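Local coordinates for protein oxidoreductase (PDB 3E18) that binds NAD in a Rossmann-fold domain and is probably a dehydrogenase of the GFO/IDH/MocA family, its substrate being unknown, at residues 109-112 with 113-117; 240-244 with 245-249; 285-289 with 290-294; 321-325 with 326-330; 329-332 with 333-337. All coordinates share one frame; numbering follows the deposited sequence. Where two conformers were deposited one is given.

The five contacts are local and come in order along the chain, the last two overlapping, from a Rossmann-domain helix to a helix near the C-terminus. Interaction 1 ends helix 102-115 of the nucleotide-binding domain. Interactions 2 and 3 belong to the mixed sheet, with centres about 15 Å apart. Their centres lie about 43 and 57 Å from that of interaction 1, across the chain's centre. Interactions 4 and 5 share Tyr-329 and Gln-330 and build the first turns of helix 325-344. Interaction 4 touches interaction 1 through Met-109 SD and Asn-325 CB, 3.9 Å apart. This late helix packs back on the NAD-binding domain, while the mixed sheet contacts the second subunit at interactions 2 and 3.

Interaction 1 (109-112 with 113-117); sequences MDVA and KRVNK
Asp-110 and Arg-114 lie side by side on the exposed side of the helix, pointing the same way. The guanidinium spreads over Asp-110, with CB of Asp-110 3.7 Å above the centre of its plane. Carboxylate and guanidinium are stacked, their planes 24° apart. The salt bridge is long, 4.0 Å from Asp-110 OD2 to Arg-114 NH2. None of the guanidinium hydrogens is directed at this oxygen, which stands off the plane, so the attraction is one of charge alone. The Arg-114 chain runs extended from CG to NE, which carries the group back along the preceding turn. Lys-113 is also exposed, and its chain runs off from the contact.

This is the C-terminal end of helix 102-115, in the beta-alpha-beta unit formed with strands 91-95 and 119-122. A Schellman motif closes it. Asn-116 has positive phi (57°), and the chain turns there so that Lys-117 N bonds to Ala-112 O at 3.0 Å. Before it, Val-115 N bonds to Val-111 O at 2.9 Å.

The packed side is that of Val-111 and Ala-112. Both touch Leu-86 of helix 78-87, and Ala-112 is buried. Val-111 CG1 meets Val-115 CG1 loosely, at 4.4 Å, while Val-115 CG2 comes to 3.3 Å from Val-111 O.

Interaction 2 (240-244 with 245-249); sequences YVKGT and EGTGI
Glu-245 follows Thr-244 at the tip of a hairpin, and both residues are exposed. Its chain bends at chi2 (-70°), which folds the carboxylate back beside the Thr-244 carbonyl. CD of Glu-245 lies 3.5 Å from O of Thr-244. The Thr-244 hydroxyl is bonded to the backbone N of Glu-145.

Gly-246 comes next, with a positive phi of 137° that suits glycine. Its carbonyl takes the N-H of Gly-243 at 2.9 Å. The two glycines form an antiparallel hydrogen-bonded pair.

Thr-247 is in a non-hydrogen-bonded pair with Lys-242. Its CG2 stands anti to the backbone N and meets the Tyr-240 ring obliquely, 3.8 Å from Tyr-240 CE1. The CA of Thr-247 also makes a CA-H...O contact with Val-241 O, at 3.3 Å. OG1 of Thr-247 bonds to Phe-233 N of the second subunit.

Gly-248 pairs with Val-241 through two bonds: Gly-248 N to Val-241 O at 2.9 Å, and Val-241 N to Gly-248 O at 3.0 Å. Val-241 CG2 lies over the glycine, 3.9 Å from Gly-248 CA.

Ile-249 faces the same side as Tyr-240 and Thr-247. Its CD1 meets the edge of the Tyr-240 ring, 4.4 Å from Tyr-240 CD1.

On this face the Tyr-240 hydroxyl bonds to Ile-234 O of the second subunit, and Lys-242 NZ bonds to Thr-231 OG1 of the second subunit. Within the mixed sheet, the hairpin lies between strand 146-154, beside 239-243, and strand 257-262, beside 246-250.

Interaction 3 (285-289 with 290-294); sequences APPSE and EATNT
Pro-287 packs on Ala-291 and Thr-292, and these are the apolar contacts of the turn. CB of Pro-287 meets CB of Ala-291 at 3.8 Å. CG of the proline ring lies 4.1 Å from CG2 of Thr-292, and the two side chains cross at about a right angle. The methyl of Thr-292 lies anti to its own carbonyl carbon, which directs it at the ring. Pro-287 and Thr-292 also pack on the second subunit, against Asn-157 and Phe-233 of that chain respectively.

One backbone hydrogen bond closes the turn. Ala-291 N donates to Ser-288 O at 2.9 Å, with an angle of 155° at the hydrogen. The N-H arrives from above the carbonyl plane, 51° out of it, so it does not follow a lone pair. CB of Ala-291 also lies close to this carbonyl, 3.3 Å from Ser-288 O.

The polar side chains touch without bonding to each other. Glu-290 has CG between its backbone N and carbonyl carbon (chi1 58°), and the chain then bends at chi2. This folds the carboxylate back over Ser-288, with Glu-290 CD 3.4 Å from Ser-288 OG. The serine hydroxyl is bonded to the hydroxyl of Ser-269. The carboxylates of Glu-289 and Glu-290 stay apart, with their OE1 atoms 5.9 Å from each other.

Four residues closed by a bond from the fourth N-H to the first carbonyl make a beta turn, here 288-291. Both central residues, Glu-289 and Glu-290, have helical backbone angles, as in type I. The turn leads straight into strand 292-295, the outermost strand at one side of the mixed sheet within this chain.

Interaction 4 (321-325 with 326-330); sequences PIVQN and EEVYQ
Gln-324 and Glu-327 hold the start of helix 325-344 by hydrogen bonds. Gln-324 is the N-cap residue. Its backbone N-H donates to Glu-327 OE1 at 3.2 Å, nearly straight at 165°. It meets that oxygen from above the carboxylate plane, 60° out of it. This is the N3-to-N-cap half of a capping box. The Glu-327 chain runs extended beyond CG, and this carries the carboxylate back to the N-cap backbone. Gln-324 O accepts the N-H of Val-328 at 3.1 Å, in the carbonyl plane, and a weak second bond from Glu-327 N. Asn-325 ND2 bonds to Phe-119 O.

Two waters extend the network. One donates to both Ile-322 O and Glu-327 OE2. The other donates to Gln-324 OE1, 2.7 Å from that atom. Its link to Glu-326 is doubtful, because that side chain has two conformers.

Methylene and apolar contacts lie beside this polar cap. CB of Gln-324 rests against the Glu-327 carboxylate, 3.7 Å from Glu-327 CD. Val-323 CG1 meets Val-328 CG2 at 3.7 Å. Both valines also pack on Val-121 of strand 119-122.

Glu-327 OE1 also forms a salt bridge with Arg-126. The carboxylate is thus gripped by a backbone N-H, a water and a positive charge, which probably favours its ionised form beside the helix N-terminus.

Interaction 5 (329-332 with 333-337); sequences YQVL and KLIEA
With CG anti to the backbone N (chi1 176°), the Tyr-329 ring leans forward along the helix, to the level of the next turn. Lys-333 CG lies anti to the carbonyl carbon (chi1 -84°), and chi2 is extended (-174°). These two torsions bring CG and CD of the lysine to the tyrosine. The chain bends only beyond CD. CG of Lys-333 sits 4.3 Å from the ring centroid of Tyr-329, over one face and offset toward the rim, a CH-pi contact. CD comes closer to the ring atoms, 3.5 Å from Tyr-329 CE2. Gln-330 runs alongside the lysine, with its OE1 4.1 Å from Lys-333 CD.

The buried side is apolar. Val-331 CG1 meets Ile-335 CD1 loosely, at 4.2 Å. Regular helical bonds run beneath these side chains, among them Lys-333 N to Tyr-329 O at 2.9 Å. CG of Glu-336 lies close to the backbone, 3.3 Å from Leu-332 O, and its carboxylate bonds to Ser-102 OG.

This part of helix 325-344 lies between several elements. Tyr-329, Leu-332 and Lys-333 touch helix 102-115 of the nucleotide-binding domain. Val-331, Leu-334 and Ile-335 pack on helix 173-188, and Leu-334 also reaches Val-196 of strand 193-201.

Interaction 1 (109-112 with 113-117)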
# COMPACT_ATOMS: atom_id res chain seq x y z
N MET A 109 16.28 -31.50 -1.73
CA MET A 109 17.27 -31.32 -0.68
C MET A 109 17.71 -32.64 -0.05
O MET A 109 18.92 -32.87 0.15
CB MET A 109 16.74 -30.35 0.41
CG MET A 109 16.73 -28.85 0.01
SD MET A 109 15.79 -27.75 1.13
CE MET A 109 16.65 -27.97 2.68
N ASP A 110 16.74 -33.51 0.23
CA ASP A 110 16.98 -34.86 0.74
C ASP A 110 17.84 -35.69 -0.21
O ASP A 110 18.82 -36.28 0.20
CB ASP A 110 15.66 -35.58 1.00
CG ASP A 110 14.97 -35.10 2.27
OD1 ASP A 110 15.62 -34.48 3.14
OD2 ASP A 110 13.76 -35.37 2.39
N VAL A 111 17.47 -35.72 -1.49
CA VAL A 111 18.23 -36.44 -2.50
C VAL A 111 19.67 -35.89 -2.60
O VAL A 111 20.61 -36.67 -2.57
CB VAL A 111 17.52 -36.44 -3.89
CG1 VAL A 111 18.40 -37.09 -4.96
CG2 VAL A 111 16.18 -37.18 -3.80
N ALA A 112 19.83 -34.57 -2.69
CA ALA A 112 21.16 -33.93 -2.80
C ALA A 112 22.07 -34.34 -1.63
O ALA A 112 23.24 -34.67 -1.82
CB ALA A 112 21.03 -32.41 -2.88
N LYS A 113 21.50 -34.36 -0.44
CA LYS A 113 22.23 -34.79 0.75
C LYS A 113 22.64 -36.27 0.67
O LYS A 113 23.78 -36.62 0.97
CB LYS A 113 21.38 -34.55 2.00
CG LYS A 113 22.17 -34.63 3.29
CD LYS A 113 21.26 -34.80 4.50
CE LYS A 113 22.07 -34.87 5.80
NZ LYS A 113 22.94 -36.08 5.89
N ARG A 114 21.70 -37.12 0.26
CA ARG A 114 21.94 -38.56 0.14
C ARG A 114 22.99 -38.94 -0.89
O ARG A 114 23.77 -39.86 -0.67
CB ARG A 114 20.62 -39.30 -0.13
CG ARG A 114 19.70 -39.31 1.08
CD ARG A 114 18.25 -39.49 0.68
NE ARG A 114 17.35 -39.26 1.81
CZ ARG A 114 16.02 -39.22 1.71
NH1 ARG A 114 15.43 -39.38 0.54
NH2 ARG A 114 15.29 -39.00 2.79
N VAL A 115 23.04 -38.21 -2.01
CA VAL A 115 24.02 -38.52 -3.04
C VAL A 115 25.31 -37.69 -2.92
O VAL A 115 26.21 -37.84 -3.75
CB VAL A 115 23.44 -38.35 -4.46
CG1 VAL A 115 22.20 -39.20 -4.66
CG2 VAL A 115 23.12 -36.88 -4.74
N ASN A 116 25.36 -36.81 -1.91
CA ASN A 116 26.50 -35.92 -1.67
C ASN A 116 26.82 -35.03 -2.89
O ASN A 116 27.95 -35.01 -3.39
CB ASN A 116 27.72 -36.73 -1.19
CG ASN A 116 28.82 -35.87 -0.60
OD1 ASN A 116 28.57 -34.74 -0.17
ND2 ASN A 116 30.04 -36.40 -0.58
N LYS A 117 25.79 -34.36 -3.40
CA LYS A 117 25.95 -33.39 -4.50
C LYS A 117 25.25 -32.09 -4.12
O LYS A 117 24.46 -32.06 -3.18
CB LYS A 117 25.39 -33.95 -5.82
CG LYS A 117 26.12 -35.21 -6.36
CD LYS A 117 27.52 -34.88 -6.94
CE LYS A 117 28.38 -36.14 -7.08
NZ LYS A 117 29.74 -35.78 -7.58

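Interaction 2 (240-244 with 245-249)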
# COMPACT_ATOMS: atom_id res chain seq x y z
N TYR A 240 10.28 1.99 -1.75
CA TYR A 240 9.88 3.09 -0.89
C TYR A 240 10.06 2.52 0.51
O TYR A 240 9.40 1.55 0.88
CB TYR A 240 8.43 3.52 -1.14
CG TYR A 240 7.93 4.62 -0.20
CD1 TYR A 240 8.24 5.97 -0.44
CD2 TYR A 240 7.14 4.31 0.91
CE1 TYR A 240 7.77 6.98 0.42
CE2 TYR A 240 6.66 5.31 1.76
CZ TYR A 240 6.99 6.64 1.52
OH TYR A 240 6.51 7.62 2.37
N VAL A 241 10.98 3.10 1.26
CA VAL A 241 11.38 2.50 2.54
C VAL A 241 11.34 3.51 3.67
O VAL A 241 11.65 4.66 3.48
CB VAL A 241 12.79 1.81 2.45
CG1 VAL A 241 12.75 0.57 1.52
CG2 VAL A 241 13.88 2.79 1.96
N LYS A 242 10.97 3.06 4.87
CA LYS A 242 10.77 3.97 5.98
C LYS A 242 11.56 3.47 7.16
O LYS A 242 11.57 2.28 7.44
CB LYS A 242 9.29 4.01 6.38
CG LYS A 242 8.36 4.66 5.35
CD LYS A 242 6.91 4.68 5.86
CE LYS A 242 6.70 5.80 6.89
NZ LYS A 242 5.44 5.54 7.65
N GLY A 243 12.21 4.40 7.86
CA GLY A 243 12.98 4.10 9.04
C GLY A 243 12.73 5.13 10.12
O GLY A 243 12.08 6.14 9.87
N THR A 244 13.25 4.87 11.32
CA THR A 244 13.12 5.78 12.46
C THR A 244 13.77 7.17 12.23
O THR A 244 13.43 8.13 12.92
CB THR A 244 13.72 5.15 13.73
OG1 THR A 244 15.09 4.79 13.47
CG2 THR A 244 12.95 3.91 14.11
N GLU A 245 14.67 7.26 11.25
CA GLU A 245 15.39 8.49 10.98
C GLU A 245 15.42 8.79 9.48
O GLU A 245 16.46 9.11 8.93
CB GLU A 245 16.84 8.39 11.49
CG GLU A 245 16.98 8.09 13.01
CD GLU A 245 16.56 9.25 13.92
OE1 GLU A 245 16.40 10.40 13.44
OE2 GLU A 245 16.40 9.02 15.14
N GLY A 246 14.27 8.71 8.84
CA GLY A 246 14.19 9.08 7.43
C GLY A 246 13.38 8.14 6.57
O GLY A 246 12.84 7.14 7.06
N THR A 247 13.34 8.46 5.29
CA THR A 247 12.56 7.76 4.30
C THR A 247 13.42 7.77 3.03
O THR A 247 14.13 8.75 2.79
CB THR A 247 11.19 8.49 4.05
OG1 THR A 247 10.48 8.64 5.29
CG2 THR A 247 10.32 7.75 3.07
N GLY A 248 13.39 6.68 2.27
CA GLY A 248 14.11 6.59 0.99
C GLY A 248 13.25 6.14 -0.17
O GLY A 248 12.25 5.47 0.00
N ILE A 249 13.65 6.50 -1.38
CA ILE A 249 12.88 6.13 -2.54
C ILE A 249 13.88 5.81 -3.65
O ILE A 249 14.91 6.50 -3.79
CB ILE A 249 11.87 7.28 -2.94
CG1 ILE A 249 10.87 6.81 -4.02
CG2 ILE A 249 12.60 8.55 -3.40
CD1 ILE A 249 9.67 7.74 -4.18

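Interaction 3 (285-289 with 290-294)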
# COMPACT_ATOMS: atom_id res chain seq x y z
N ALA A 285 1.60 19.66 5.82
CA ALA A 285 2.40 20.64 5.07
C ALA A 285 3.86 20.20 5.05
O ALA A 285 4.30 19.51 5.98
CB ALA A 285 2.26 22.01 5.72
N PRO A 286 4.63 20.59 4.00
CA PRO A 286 6.07 20.30 4.04
C PRO A 286 6.71 20.83 5.33
O PRO A 286 6.32 21.90 5.81
CB PRO A 286 6.62 21.06 2.83
CG PRO A 286 5.47 21.15 1.90
CD PRO A 286 4.26 21.30 2.76
N PRO A 287 7.65 20.07 5.92
CA PRO A 287 8.35 20.60 7.09
C PRO A 287 9.14 21.86 6.72
O PRO A 287 9.44 22.07 5.53
CB PRO A 287 9.31 19.46 7.48
CG PRO A 287 8.74 18.24 6.84
CD PRO A 287 8.11 18.71 5.58
N SER A 288 9.46 22.68 7.71
CA SER A 288 10.29 23.87 7.47
C SER A 288 11.67 23.46 6.94
O SER A 288 12.11 22.33 7.19
CB SER A 288 10.43 24.71 8.74
OG SER A 288 10.96 23.92 9.80
N GLU A 289 12.33 24.35 6.21
CA GLU A 289 13.64 24.09 5.57
C GLU A 289 14.66 23.50 6.55
O GLU A 289 15.35 22.52 6.22
CB GLU A 289 14.18 25.37 4.91
CG GLU A 289 15.43 25.17 4.04
CD GLU A 289 15.65 26.29 3.02
OE1 GLU A 289 15.63 27.48 3.41
OE2 GLU A 289 15.87 25.98 1.83
N GLU A 290 14.72 24.06 7.76
CA GLU A 290 15.64 23.62 8.81
C GLU A 290 15.41 22.20 9.35
O GLU A 290 16.32 21.61 9.94
CB GLU A 290 15.62 24.62 9.98
CG GLU A 290 14.26 24.85 10.63
CD GLU A 290 13.54 26.09 10.12
OE1 GLU A 290 13.65 26.42 8.91
OE2 GLU A 290 12.85 26.74 10.93
N ALA A 291 14.20 21.67 9.16
CA ALA A 291 13.77 20.39 9.76
C ALA A 291 14.32 19.11 9.10
O ALA A 291 14.31 18.04 9.71
CB ALA A 291 12.24 20.33 9.81
N THR A 292 14.76 19.20 7.85
CA THR A 292 15.19 18.01 7.13
C THR A 292 16.51 18.19 6.37
O THR A 292 16.91 19.32 6.04
CB THR A 292 14.13 17.49 6.11
OG1 THR A 292 14.00 18.42 5.03
CG2 THR A 292 12.76 17.26 6.76
N ASN A 293 17.16 17.07 6.10
CA ASN A 293 18.27 16.99 5.16
C ASN A 293 17.92 16.08 3.99
O ASN A 293 17.32 15.03 4.18
CB ASN A 293 19.51 16.41 5.85
CG ASN A 293 20.17 17.38 6.79
OD1 ASN A 293 20.34 18.56 6.47
ND2 ASN A 293 20.56 16.89 7.97
N THR A 294 18.32 16.47 2.79
CA THR A 294 18.13 15.61 1.64
C THR A 294 19.47 15.08 1.15
O THR A 294 20.42 15.84 0.94
CB THR A 294 17.42 16.36 0.51
OG1 THR A 294 16.16 16.81 1.01
CG2 THR A 294 17.19 15.45 -0.68

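Interaction 4 (321-325 with 326-330)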
# COMPACT_ATOMS: atom_id res chain seq x y z
N PRO A 321 27.40 -21.45 0.57
CA PRO A 321 26.54 -20.85 -0.46
C PRO A 321 25.92 -19.50 -0.06
O PRO A 321 25.55 -19.31 1.10
CB PRO A 321 25.45 -21.91 -0.67
CG PRO A 321 25.46 -22.75 0.58
CD PRO A 321 26.83 -22.69 1.14
N ILE A 322 25.85 -18.58 -1.01
CA ILE A 322 25.13 -17.30 -0.81
C ILE A 322 23.62 -17.56 -0.84
O ILE A 322 22.89 -17.18 0.09
CB ILE A 322 25.57 -16.22 -1.85
CG1 ILE A 322 27.00 -15.74 -1.55
CG2 ILE A 322 24.61 -15.02 -1.84
CD1 ILE A 322 27.64 -14.93 -2.66
N VAL A 323 23.15 -18.21 -1.91
CA VAL A 323 21.75 -18.65 -2.01
C VAL A 323 21.62 -20.01 -1.32
O VAL A 323 21.99 -21.03 -1.89
CB VAL A 323 21.28 -18.76 -3.48
CG1 VAL A 323 19.79 -19.11 -3.53
CG2 VAL A 323 21.52 -17.47 -4.24
N GLN A 324 21.13 -20.00 -0.09
CA GLN A 324 21.01 -21.20 0.71
C GLN A 324 19.66 -21.84 0.48
O GLN A 324 18.66 -21.14 0.32
CB GLN A 324 21.21 -20.85 2.19
CG GLN A 324 22.57 -20.25 2.45
CD GLN A 324 23.06 -20.46 3.86
OE1 GLN A 324 23.40 -21.58 4.25
NE2 GLN A 324 23.12 -19.38 4.64
N ASN A 325 19.62 -23.17 0.45
CA ASN A 325 18.40 -23.90 0.11
C ASN A 325 17.29 -23.72 1.14
O ASN A 325 16.12 -23.65 0.79
CB ASN A 325 18.70 -25.39 -0.10
CG ASN A 325 19.40 -25.65 -1.41
OD1 ASN A 325 19.17 -24.95 -2.40
ND2 ASN A 325 20.25 -26.66 -1.44
N GLU A 326 17.68 -23.61 2.41
CA GLU A 326 16.75 -23.36 3.51
C GLU A 326 16.06 -22.00 3.37
O GLU A 326 14.89 -21.85 3.74
CB GLU A 326 17.47 -23.50 4.86
CG GLU A 326 18.99 -23.30 4.83
CD GLU A 326 19.76 -24.54 4.36
OE1 GLU A 326 20.56 -24.41 3.41
OE2 GLU A 326 19.56 -25.64 4.92
N GLU A 327 16.78 -21.02 2.82
CA GLU A 327 16.20 -19.71 2.52
C GLU A 327 15.18 -19.85 1.39
O GLU A 327 14.10 -19.28 1.45
CB GLU A 327 17.27 -18.71 2.08
CG GLU A 327 18.31 -18.37 3.12
CD GLU A 327 19.48 -17.56 2.56
OE1 GLU A 327 19.69 -17.51 1.32
OE2 GLU A 327 20.21 -16.97 3.36
N VAL A 328 15.56 -20.61 0.37
CA VAL A 328 14.71 -20.85 -0.80
C VAL A 328 13.41 -21.55 -0.40
O VAL A 328 12.32 -21.21 -0.91
CB VAL A 328 15.52 -21.59 -1.92
CG1 VAL A 328 14.67 -21.92 -3.12
CG2 VAL A 328 16.69 -20.74 -2.36
N TYR A 329 13.53 -22.48 0.56
CA TYR A 329 12.41 -23.19 1.20
C TYR A 329 11.43 -22.23 1.89
O TYR A 329 10.21 -22.33 1.68
CB TYR A 329 12.94 -24.22 2.21
CG TYR A 329 11.85 -24.94 3.00
CD1 TYR A 329 10.98 -25.82 2.37
CD2 TYR A 329 11.71 -24.73 4.38
CE1 TYR A 329 9.97 -26.47 3.08
CE2 TYR A 329 10.71 -25.39 5.11
CZ TYR A 329 9.84 -26.25 4.45
OH TYR A 329 8.85 -26.91 5.13
N GLN A 330 11.96 -21.31 2.70
CA GLN A 330 11.13 -20.33 3.40
C GLN A 330 10.39 -19.40 2.44
O GLN A 330 9.25 -19.04 2.69
CB GLN A 330 11.94 -19.52 4.41
CG GLN A 330 12.54 -20.35 5.54
CD GLN A 330 11.49 -21.01 6.45
OE1 GLN A 330 10.39 -20.49 6.65
NE2 GLN A 330 11.85 -22.15 7.02
O HOH W 1 22.82 -16.55 2.60
O HOH W 2 23.09 -23.81 2.76

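Interaction 5 (329-332 with 333-337)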
# COMPACT_ATOMS: atom_id res chain seq x y z
N TYR A 329 13.53 -22.48 0.56
CA TYR A 329 12.41 -23.19 1.20
C TYR A 329 11.43 -22.23 1.89
O TYR A 329 10.21 -22.33 1.68
CB TYR A 329 12.94 -24.22 2.21
CG TYR A 329 11.85 -24.94 3.00
CD1 TYR A 329 10.98 -25.82 2.37
CD2 TYR A 329 11.71 -24.73 4.38
CE1 TYR A 329 9.97 -26.47 3.08
CE2 TYR A 329 10.71 -25.39 5.11
CZ TYR A 329 9.84 -26.25 4.45
OH TYR A 329 8.85 -26.91 5.13
N GLN A 330 11.96 -21.31 2.70
CA GLN A 330 11.13 -20.33 3.40
C GLN A 330 10.39 -19.40 2.44
O GLN A 330 9.25 -19.04 2.69
CB GLN A 330 11.94 -19.52 4.41
CG GLN A 330 12.54 -20.35 5.54
CD GLN A 330 11.49 -21.01 6.45
OE1 GLN A 330 10.39 -20.49 6.65
NE2 GLN A 330 11.85 -22.15 7.02
N VAL A 331 11.05 -19.06 1.34
CA VAL A 331 10.37 -18.31 0.27
C VAL A 331 9.20 -19.12 -0.30
O VAL A 331 8.10 -18.60 -0.43
CB VAL A 331 11.34 -17.89 -0.83
CG1 VAL A 331 10.60 -17.24 -2.01
CG2 VAL A 331 12.37 -16.92 -0.26
N LEU A 332 9.42 -20.41 -0.58
CA LEU A 332 8.35 -21.23 -1.17
C LEU A 332 7.17 -21.40 -0.21
O LEU A 332 6.03 -21.39 -0.64
CB LEU A 332 8.87 -22.59 -1.65
CG LEU A 332 9.86 -22.64 -2.82
CD1 LEU A 332 10.38 -24.06 -2.98
CD2 LEU A 332 9.27 -22.17 -4.13
N LYS A 333 7.47 -21.51 1.09
CA LYS A 333 6.44 -21.52 2.12
C LYS A 333 5.68 -20.18 2.17
O LYS A 333 4.48 -20.17 2.43
CB LYS A 333 7.08 -21.78 3.48
CG LYS A 333 7.30 -23.24 3.82
CD LYS A 333 7.81 -23.39 5.26
CE LYS A 333 6.69 -23.41 6.30
NZ LYS A 333 5.83 -24.64 6.22
N LEU A 334 6.39 -19.08 1.90
CA LEU A 334 5.76 -17.76 1.86
C LEU A 334 4.83 -17.63 0.65
O LEU A 334 3.73 -17.09 0.77
CB LEU A 334 6.82 -16.63 1.87
CG LEU A 334 6.38 -15.15 1.84
CD1 LEU A 334 5.34 -14.87 2.89
CD2 LEU A 334 7.57 -14.23 2.06
N ILE A 335 5.26 -18.13 -0.50
CA ILE A 335 4.42 -18.18 -1.68
C ILE A 335 3.13 -19.00 -1.45
O ILE A 335 2.04 -18.62 -1.89
CB ILE A 335 5.22 -18.69 -2.89
CG1 ILE A 335 6.20 -17.61 -3.36
CG2 ILE A 335 4.29 -19.09 -4.03
CD1 ILE A 335 7.27 -18.11 -4.35
N GLU A 336 3.27 -20.12 -0.74
CA GLU A 336 2.14 -20.95 -0.36
C GLU A 336 1.17 -20.21 0.57
O GLU A 336 -0.05 -20.28 0.37
CB GLU A 336 2.62 -22.26 0.27
CG GLU A 336 3.26 -23.19 -0.75
CD GLU A 336 3.94 -24.39 -0.14
OE1 GLU A 336 4.34 -24.36 1.05
OE2 GLU A 336 4.06 -25.39 -0.86
N ALA A 337 1.72 -19.49 1.56
CA ALA A 337 0.92 -18.59 2.43
C ALA A 337 0.19 -17.51 1.64
O ALA A 337 -0.96 -17.20 1.93
CB ALA A 337 1.78 -17.97 3.51